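Local coordinates for protein R.MvaI (Kocuria varians, PDB 2OA9) that probably cleaves double-stranded DNA as a metal-dependent restriction endonuclease, acting as a monomer that recognizes its target sequence asymmetrically, at residues 211-216 against 223-228; 91-96 against 114-119. All coordinates share one frame; numbering follows the deposited sequence.

Interaction 1: residues 211-216 against 223-228; sequences IRIGAY and GKTHDH. With CD (cadmium ion), chain L.
The rings of Y216 and H226 lie in an offset stack, planes 15° apart and centroids 4.3 Å apart. H226 CB sits over the centre of the Y216 ring as a CH-pi donor, 3.7 Å from the centroid. H226 CG is set anti to its backbone N (chi1 178°). Y216 CE1 lies over one face of the H226 ring, offset toward its rim. H226 NE2 binds a cadmium ion at 2.3 Å, and H228 NE2 binds the same ion at 2.2 Å. Y216 thus covers one face of a metal-binding imidazole. Behind the stack, G214 and H226 form an antiparallel hydrogen-bonded pair. G214 N reaches H226 O at 2.8 Å, and H226 N bonds back to G214 O. Nearer the turn, Y216 N donates to K224 O, and G223 N donates to Y216 O at 2.8 Å. Water 1 joins R212 N to D227 OD1; water 2 joins R212 O to H228 N. I213 CG2 meets T225 CG2 at 3.7 Å. On the face of I213 and D227 lies helix 83-91: I213 packs on N84, L87 and R88, and N84 bonds D227. T85 and R88 bond T225. Strands 207-215 and 225-235 form this hairpin, flanked by 100-106 and 69-74 respectively.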
ATOM      1  N   ILE A 211      -3.750 -11.321   5.116  1.00 13.65           N
ATOM      2  CA  ILE A 211      -4.960 -11.702   5.873  1.00 14.01           C
ATOM      3  C   ILE A 211      -4.573 -11.719   7.331  1.00 13.82           C
ATOM      4  O   ILE A 211      -3.656 -12.431   7.723  1.00 13.54           O
ATOM      5  CB  ILE A 211      -5.433 -13.051   5.410  1.00 14.02           C
ATOM      6  CG1 ILE A 211      -5.760 -12.998   3.925  1.00 16.36           C
ATOM      7  CG2 ILE A 211      -6.616 -13.530   6.279  1.00 15.50           C
ATOM      8  CD1 ILE A 211      -6.066 -14.366   3.322  1.00 18.30           C
ATOM      9  N   ARG A 212      -5.285 -10.952   8.147  1.00 13.86           N
ATOM     10  CA  ARG A 212      -4.988 -10.842   9.586  1.00 14.41           C
ATOM     11  C   ARG A 212      -6.312 -10.810  10.310  1.00 13.89           C
ATOM     12  O   ARG A 212      -6.823  -9.752  10.711  1.00 15.78           O
ATOM     13  CB  ARG A 212      -4.122  -9.611   9.848  1.00 15.86           C
ATOM     14  CG  ARG A 212      -3.595  -9.461  11.247  1.00 21.28           C
ATOM     15  CD  ARG A 212      -3.151  -8.035  11.548  1.00 29.80           C
ATOM     16  NE  ARG A 212      -1.709  -7.895  11.745  1.00 38.02           N
ATOM     17  CZ  ARG A 212      -1.093  -7.741  12.926  1.00 39.42           C
ATOM     18  NH1 ARG A 212      -1.744  -7.749  14.087  1.00 42.06           N
ATOM     19  NH2 ARG A 212       0.221  -7.591  12.940  1.00 41.60           N
ATOM     20  N   ILE A 213      -6.881 -11.983  10.476  1.00 14.13           N
ATOM     21  CA  ILE A 213      -8.192 -12.129  11.073  1.00 14.47           C
ATOM     22  C   ILE A 213      -8.023 -12.721  12.479  1.00 14.96           C
ATOM     23  O   ILE A 213      -7.648 -13.890  12.644  1.00 14.92           O
ATOM     24  CB  ILE A 213      -9.078 -13.044  10.273  1.00 13.96           C
ATOM     25  CG1 ILE A 213      -9.041 -12.712   8.799  1.00 14.06           C
ATOM     26  CG2 ILE A 213     -10.512 -12.935  10.804  1.00 14.04           C
ATOM     27  CD1 ILE A 213      -9.722 -13.704   7.905  1.00 14.78           C
ATOM     28  N   GLY A 214      -8.336 -11.927  13.471  1.00 15.17           N
ATOM     29  CA  GLY A 214      -8.218 -12.357  14.840  1.00 14.32           C
ATOM     30  C   GLY A 214      -9.558 -12.655  15.462  1.00 13.78           C
ATOM     31  O   GLY A 214     -10.587 -12.707  14.812  1.00 14.71           O
ATOM     32  N   ALA A 215      -9.505 -12.841  16.769  1.00 15.05           N
ATOM     33  CA  ALA A 215     -10.682 -13.065  17.588  1.00 14.61           C
ATOM     34  C   ALA A 215     -10.565 -12.302  18.905  1.00 14.40           C
ATOM     35  O   ALA A 215      -9.508 -12.286  19.540  1.00 15.86           O
ATOM     36  CB  ALA A 215     -10.870 -14.583  17.864  1.00 14.83           C
ATOM     37  N   TYR A 216     -11.652 -11.709  19.338  1.00 14.84           N
ATOM     38  CA  TYR A 216     -11.687 -11.064  20.651  1.00 15.68           C
ATOM     39  C   TYR A 216     -11.473 -12.115  21.738  1.00 17.19           C
ATOM     40  O   TYR A 216     -12.012 -13.211  21.660  1.00 16.63           O
ATOM     41  CB  TYR A 216     -13.002 -10.314  20.846  1.00 15.66           C
ATOM     42  CG  TYR A 216     -13.125  -9.095  19.957  1.00 17.17           C
ATOM     43  CD1 TYR A 216     -12.330  -7.983  20.156  1.00 19.63           C
ATOM     44  CD2 TYR A 216     -13.997  -9.085  18.863  1.00 19.95           C
ATOM     45  CE1 TYR A 216     -12.439  -6.848  19.328  1.00 21.28           C
ATOM     46  CE2 TYR A 216     -14.109  -7.963  18.035  1.00 20.71           C
ATOM     47  CZ  TYR A 216     -13.325  -6.850  18.279  1.00 23.47           C
ATOM     48  OH  TYR A 216     -13.403  -5.724  17.471  1.00 25.90           O
ATOM     49  N   GLY A 223     -14.553 -14.430  21.563  1.00 19.40           N
ATOM     50  CA  GLY A 223     -14.586 -15.527  20.617  1.00 19.19           C
ATOM     51  C   GLY A 223     -15.009 -15.111  19.214  1.00 18.88           C
ATOM     52  O   GLY A 223     -14.914 -15.903  18.285  1.00 19.28           O
ATOM     53  N   LYS A 224     -15.433 -13.864  19.042  1.00 17.78           N
ATOM     54  CA  LYS A 224     -15.938 -13.416  17.743  1.00 17.04           C
ATOM     55  C   LYS A 224     -14.866 -12.731  16.935  1.00 16.74           C
ATOM     56  O   LYS A 224     -13.836 -12.304  17.457  1.00 16.83           O
ATOM     57  CB  LYS A 224     -17.074 -12.438  17.929  1.00 16.75           C
ATOM     58  CG  LYS A 224     -18.262 -13.044  18.684  1.00 19.08           C
ATOM     59  CD  LYS A 224     -19.604 -12.717  18.025  1.00 25.59           C
ATOM     60  CE  LYS A 224     -20.769 -13.263  18.861  1.00 28.44           C
ATOM     61  NZ  LYS A 224     -21.698 -12.190  19.355  1.00 31.30           N
ATOM     62  N   THR A 225     -15.107 -12.583  15.626  1.00 15.71           N
ATOM     63  CA  THR A 225     -14.097 -12.067  14.711  1.00 15.31           C
ATOM     64  C   THR A 225     -13.626 -10.633  15.013  1.00 14.83           C
ATOM     65  O   THR A 225     -14.428  -9.732  15.225  1.00 14.76           O
ATOM     66  CB  THR A 225     -14.662 -12.157  13.304  1.00 15.64           C
ATOM     67  OG1 THR A 225     -14.969 -13.532  13.034  1.00 17.07           O
ATOM     68  CG2 THR A 225     -13.663 -11.729  12.248  1.00 16.91           C
ATOM     69  N   HIS A 226     -12.307 -10.468  15.041  1.00 14.82           N
ATOM     70  CA  HIS A 226     -11.686  -9.163  15.211  1.00 16.10           C
ATOM     71  C   HIS A 226     -10.787  -8.963  13.999  1.00 15.23           C
ATOM     72  O   HIS A 226      -9.733  -9.556  13.890  1.00 15.79           O
ATOM     73  CB  HIS A 226     -10.892  -9.139  16.521  1.00 17.04           C
ATOM     74  CG  HIS A 226     -10.175  -7.851  16.779  1.00 18.32           C
ATOM     75  ND1 HIS A 226      -9.122  -7.770  17.665  1.00 22.31           N
ATOM     76  CD2 HIS A 226     -10.385  -6.589  16.321  1.00 22.79           C
ATOM     77  CE1 HIS A 226      -8.675  -6.523  17.698  1.00 23.70           C
ATOM     78  NE2 HIS A 226      -9.422  -5.786  16.888  1.00 23.46           N
ATOM     79  N   ASP A 227     -11.208  -8.120  13.073  1.00 16.89           N
ATOM     80  CA  ASP A 227     -10.525  -7.995  11.791  1.00 19.15           C
ATOM     81  C   ASP A 227     -10.577  -6.534  11.362  1.00 20.66           C
ATOM     82  O   ASP A 227     -11.658  -5.979  11.307  1.00 23.13           O
ATOM     83  CB  ASP A 227     -11.294  -8.867  10.794  1.00 19.84           C
ATOM     84  CG  ASP A 227     -10.725  -8.832   9.354  1.00 20.66           C
ATOM     85  OD1 ASP A 227      -9.575  -8.465   9.144  1.00 21.84           O
ATOM     86  OD2 ASP A 227     -11.410  -9.169   8.366  1.00 28.94           O
ATOM     87  N   HIS A 228      -9.435  -5.914  11.063  1.00 23.19           N
ATOM     88  CA  HIS A 228      -9.421  -4.521  10.584  1.00 24.78           C
ATOM     89  C   HIS A 228      -9.417  -4.421   9.050  1.00 24.46           C
ATOM     90  O   HIS A 228      -9.398  -3.312   8.502  1.00 26.19           O
ATOM     91  CB  HIS A 228      -8.275  -3.729  11.257  1.00 25.88           C
ATOM     92  CG  HIS A 228      -8.452  -3.576  12.743  1.00 29.56           C
ATOM     93  ND1 HIS A 228      -7.457  -3.860  13.657  1.00 35.79           N
ATOM     94  CD2 HIS A 228      -9.531  -3.206  13.472  1.00 32.03           C
ATOM     95  CE1 HIS A 228      -7.913  -3.662  14.881  1.00 34.27           C
ATOM     96  NE2 HIS A 228      -9.168  -3.260  14.799  1.00 34.26           N
TER
HETATM   97 CD    CD L 912      -9.570  -3.478  16.948  0.80 45.50          CD
HETATM   98  O   HOH W   1      -7.709  -9.600   7.401  1.00 23.05           O
HETATM   99  O   HOH W   2      -6.883  -7.096  10.949  1.00 33.95           O

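Interaction 2: residues 91-96 against 114-119; sequences YGKKDE and SNSYNY
The C-terminal end of helix 83-91, where the chain turns into the short strand 93-94, packs against the loop leading into strand 119-126. Y117 and Y119 of residues 114-119 carry the contact with Y91 and K93. Y91 and Y119 form an edge-to-face (T-shaped) pair, with planes at 65° and centroids 5.0 Å apart. Y91 CD2 points at the Y119 ring and lies 3.6 Å above the centre of its plane. Y91 CB also touches Y119 CD2, at 3.8 Å. The hydroxyl of Y91 is held by D145, which helps to fix the ring that supplies the edge.

The second half is aliphatic on aromatic. K93 CG takes the crowded position between backbone N and carbonyl carbon (chi1 66°), and the chain is extended beyond it. The K93 and Y117 side chains cross at about a right angle, with K93 CD over one face of the ring. K93 CG lies 3.5 Å from Y117 CE1, and K93 CE lies 3.4 Å from Y117 OH. The ammonium NZ ends 3.5 Å from S116 CB. Water 4 bonds Y117 OH and, weakly, K93 NZ. Y117 OH is also bonded to H103 N, which ties the ring to strand 100-106. Water 3 lies between the backbones, 2.9 Å from Y91 O, and accepts from N118 N.

In the loop, S114 OG accepts from S116 N at 3.0 Å, an ST turn. In the fold, the edge-to-face tyrosine pair packs on V136 and I144, of the antiparallel strands 131-138 and 143-151.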
ATOM      1  N   TYR A  91     -10.238 -22.565   8.338  1.00 11.55           N
ATOM      2  CA  TYR A  91      -8.857 -22.767   7.879  1.00 11.82           C
ATOM      3  C   TYR A  91      -7.795 -22.263   8.849  1.00 12.54           C
ATOM      4  O   TYR A  91      -6.618 -22.523   8.644  1.00 12.69           O
ATOM      5  CB  TYR A  91      -8.620 -22.137   6.500  1.00 12.18           C
ATOM      6  CG  TYR A  91      -9.617 -22.552   5.444  1.00 10.90           C
ATOM      7  CD1 TYR A  91     -10.340 -21.577   4.734  1.00 11.91           C
ATOM      8  CD2 TYR A  91      -9.848 -23.877   5.126  1.00 11.93           C
ATOM      9  CE1 TYR A  91     -11.289 -21.939   3.777  1.00 12.17           C
ATOM     10  CE2 TYR A  91     -10.761 -24.235   4.162  1.00 12.28           C
ATOM     11  CZ  TYR A  91     -11.514 -23.261   3.480  1.00 11.83           C
ATOM     12  OH  TYR A  91     -12.441 -23.613   2.544  1.00 13.69           O
ATOM     13  N   GLY A  92      -8.191 -21.587   9.914  1.00 12.66           N
ATOM     14  CA  GLY A  92      -7.241 -20.979  10.841  1.00 13.83           C
ATOM     15  C   GLY A  92      -6.735 -21.947  11.897  1.00 14.34           C
ATOM     16  O   GLY A  92      -6.966 -23.147  11.826  1.00 15.18           O
ATOM     17  N   LYS A  93      -6.085 -21.404  12.919  1.00 15.93           N
ATOM     18  CA  LYS A  93      -5.486 -22.219  13.976  1.00 16.78           C
ATOM     19  C   LYS A  93      -5.907 -21.655  15.314  1.00 17.58           C
ATOM     20  O   LYS A  93      -6.323 -20.505  15.406  1.00 16.48           O
ATOM     21  CB  LYS A  93      -3.978 -22.244  13.868  1.00 18.08           C
ATOM     22  CG  LYS A  93      -3.293 -20.911  14.102  1.00 21.44           C
ATOM     23  CD  LYS A  93      -1.736 -21.013  14.175  1.00 25.32           C
ATOM     24  CE  LYS A  93      -1.072 -19.668  13.942  1.00 28.80           C
ATOM     25  NZ  LYS A  93       0.424 -19.756  13.907  0.50 29.74           N
ATOM     26  N   LYS A  94      -5.806 -22.457  16.364  1.00 19.46           N
ATOM     27  CA  LYS A  94      -6.187 -22.009  17.690  1.00 21.38           C
ATOM     28  C   LYS A  94      -5.115 -21.064  18.262  1.00 21.41           C
ATOM     29  O   LYS A  94      -3.915 -21.293  18.110  1.00 22.08           O
ATOM     30  CB  LYS A  94      -6.410 -23.213  18.619  1.00 21.87           C
ATOM     31  CG  LYS A  94      -7.743 -23.914  18.447  1.00 24.56           C
ATOM     32  CD  LYS A  94      -7.876 -25.093  19.434  1.00 27.38           C
ATOM     33  N   ASP A  95      -5.558 -19.966  18.872  1.00 21.03           N
ATOM     34  CA  ASP A  95      -4.644 -19.059  19.572  1.00 21.91           C
ATOM     35  C   ASP A  95      -4.506 -19.447  21.056  1.00 22.78           C
ATOM     36  O   ASP A  95      -5.000 -20.500  21.470  1.00 21.83           O
ATOM     37  CB  ASP A  95      -5.036 -17.575  19.388  1.00 21.25           C
ATOM     38  CG  ASP A  95      -6.312 -17.174  20.134  1.00 22.57           C
ATOM     39  OD1 ASP A  95      -6.923 -17.988  20.857  1.00 20.14           O
ATOM     40  OD2 ASP A  95      -6.753 -16.007  20.033  1.00 22.15           O
ATOM     41  N   GLU A  96      -3.836 -18.582  21.829  1.00 24.71           N
ATOM     42  CA  GLU A  96      -3.638 -18.798  23.277  1.00 25.77           C
ATOM     43  C   GLU A  96      -4.914 -19.277  23.945  1.00 26.38           C
ATOM     44  O   GLU A  96      -4.893 -20.144  24.837  1.00 28.98           O
ATOM     45  CB  GLU A  96      -3.257 -17.502  24.046  1.00 26.32           C
ATOM     46  CG  GLU A  96      -2.128 -16.656  23.522  1.00 27.86           C
ATOM     47  CD  GLU A  96      -2.601 -15.387  22.802  1.00 27.03           C
ATOM     48  OE1 GLU A  96      -2.381 -14.259  23.307  1.00 24.93           O
ATOM     49  OE2 GLU A  96      -3.178 -15.504  21.706  1.00 25.10           O
ATOM     50  N   SER A 114       3.161 -22.689   4.798  1.00 27.54           N
ATOM     51  CA  SER A 114       3.397 -22.528   6.240  1.00 27.52           C
ATOM     52  C   SER A 114       3.127 -23.825   7.002  1.00 27.45           C
ATOM     53  O   SER A 114       2.101 -24.489   6.832  1.00 28.06           O
ATOM     54  CB  SER A 114       2.535 -21.394   6.855  1.00 28.08           C
ATOM     55  OG  SER A 114       2.547 -21.414   8.299  1.00 29.85           O
ATOM     56  N   ASN A 115       4.032 -24.147   7.905  1.00 26.27           N
ATOM     57  CA  ASN A 115       3.819 -25.275   8.796  1.00 26.73           C
ATOM     58  C   ASN A 115       2.872 -24.998   9.960  1.00 25.97           C
ATOM     59  O   ASN A 115       2.587 -25.885  10.744  1.00 26.84           O
ATOM     60  CB  ASN A 115       5.157 -25.741   9.339  1.00 26.93           C
ATOM     61  CG  ASN A 115       6.009 -26.376   8.278  1.00 29.41           C
ATOM     62  OD1 ASN A 115       5.498 -27.021   7.355  1.00 32.26           O
ATOM     63  ND2 ASN A 115       7.315 -26.193   8.390  1.00 31.57           N
ATOM     64  N   SER A 116       2.373 -23.777  10.080  1.00 25.30           N
ATOM     65  CA  SER A 116       1.571 -23.434  11.243  1.00 23.75           C
ATOM     66  C   SER A 116       0.082 -23.630  10.968  1.00 22.13           C
ATOM     67  O   SER A 116      -0.700 -23.585  11.886  1.00 22.16           O
ATOM     68  CB  SER A 116       1.810 -21.978  11.628  1.00 24.82           C
ATOM     69  OG  SER A 116       1.442 -21.123  10.561  0.50 25.65           O
ATOM     70  N   TYR A 117      -0.284 -23.829   9.701  1.00 20.06           N
ATOM     71  CA  TYR A 117      -1.677 -24.044   9.326  1.00 17.54           C
ATOM     72  C   TYR A 117      -1.798 -25.339   8.562  1.00 16.68           C
ATOM     73  O   TYR A 117      -0.818 -25.803   7.978  1.00 17.99           O
ATOM     74  CB  TYR A 117      -2.213 -22.902   8.437  1.00 17.43           C
ATOM     75  CG  TYR A 117      -2.274 -21.597   9.163  1.00 15.52           C
ATOM     76  CD1 TYR A 117      -3.365 -21.253   9.925  1.00 14.50           C
ATOM     77  CD2 TYR A 117      -1.204 -20.712   9.130  1.00 17.20           C
ATOM     78  CE1 TYR A 117      -3.387 -20.072  10.654  1.00 15.68           C
ATOM     79  CE2 TYR A 117      -1.233 -19.514   9.851  1.00 18.12           C
ATOM     80  CZ  TYR A 117      -2.339 -19.193  10.574  1.00 15.33           C
ATOM     81  OH  TYR A 117      -2.392 -18.010  11.296  1.00 15.61           O
ATOM     82  N   ASN A 118      -3.001 -25.905   8.534  1.00 15.32           N
ATOM     83  CA  ASN A 118      -3.247 -27.146   7.793  1.00 14.92           C
ATOM     84  C   ASN A 118      -3.734 -26.898   6.357  1.00 14.51           C
ATOM     85  O   ASN A 118      -4.133 -27.834   5.658  1.00 14.95           O
ATOM     86  CB  ASN A 118      -4.269 -27.993   8.533  1.00 15.98           C
ATOM     87  CG  ASN A 118      -3.728 -28.503   9.854  1.00 17.36           C
ATOM     88  OD1 ASN A 118      -2.555 -28.882   9.935  1.00 20.20           O
ATOM     89  ND2 ASN A 118      -4.553 -28.508  10.886  1.00 22.12           N
ATOM     90  N   TYR A 119      -3.697 -25.622   5.954  1.00 12.76           N
ATOM     91  CA  TYR A 119      -4.125 -25.204   4.599  1.00 13.15           C
ATOM     92  C   TYR A 119      -3.095 -24.248   4.010  1.00 14.51           C
ATOM     93  O   TYR A 119      -2.408 -23.556   4.768  1.00 15.88           O
ATOM     94  CB  TYR A 119      -5.528 -24.558   4.610  1.00 12.54           C
ATOM     95  CG  TYR A 119      -6.519 -25.479   5.234  1.00 12.51           C
ATOM     96  CD1 TYR A 119      -7.144 -26.467   4.460  1.00 12.16           C
ATOM     97  CD2 TYR A 119      -6.742 -25.495   6.587  1.00 10.49           C
ATOM     98  CE1 TYR A 119      -7.970 -27.395   5.021  1.00 11.43           C
ATOM     99  CE2 TYR A 119      -7.622 -26.414   7.129  1.00 12.16           C
ATOM    100  CZ  TYR A 119      -8.194 -27.366   6.358  1.00 11.14           C
ATOM    101  OH  TYR A 119      -9.030 -28.295   6.951  1.00 14.68           O
TER
HETATM  102  O   HOH W   3      -5.039 -24.663   9.886  1.00 24.07           O
HETATM  103  O   HOH W   4       0.010 -17.242  12.095  1.00 29.02           O

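How the interactions relate
Interactions 1 and 2 both reach the antiparallel sheet in which strand 100-106 lies between 207-215 and 93-94. Interaction 1 is the hairpin on one side of that strand. Interaction 2 involves the short edge strand on the other side. Their centres are 14 Å apart, and their nearest atoms are about 5 Å apart without touching. Helix 83-91 links them: it packs on the hairpin and ends at Y91. H103 and D210 bind a cadmium ion. The R212 side chain lies about 4 Å from a cadmium ion other than that of interaction 1, and the Y117 side chain about 9 Å from a cadmium ion. Both contacts lie away from the calcium-binding residues D53, E58, I59, D124 and I125.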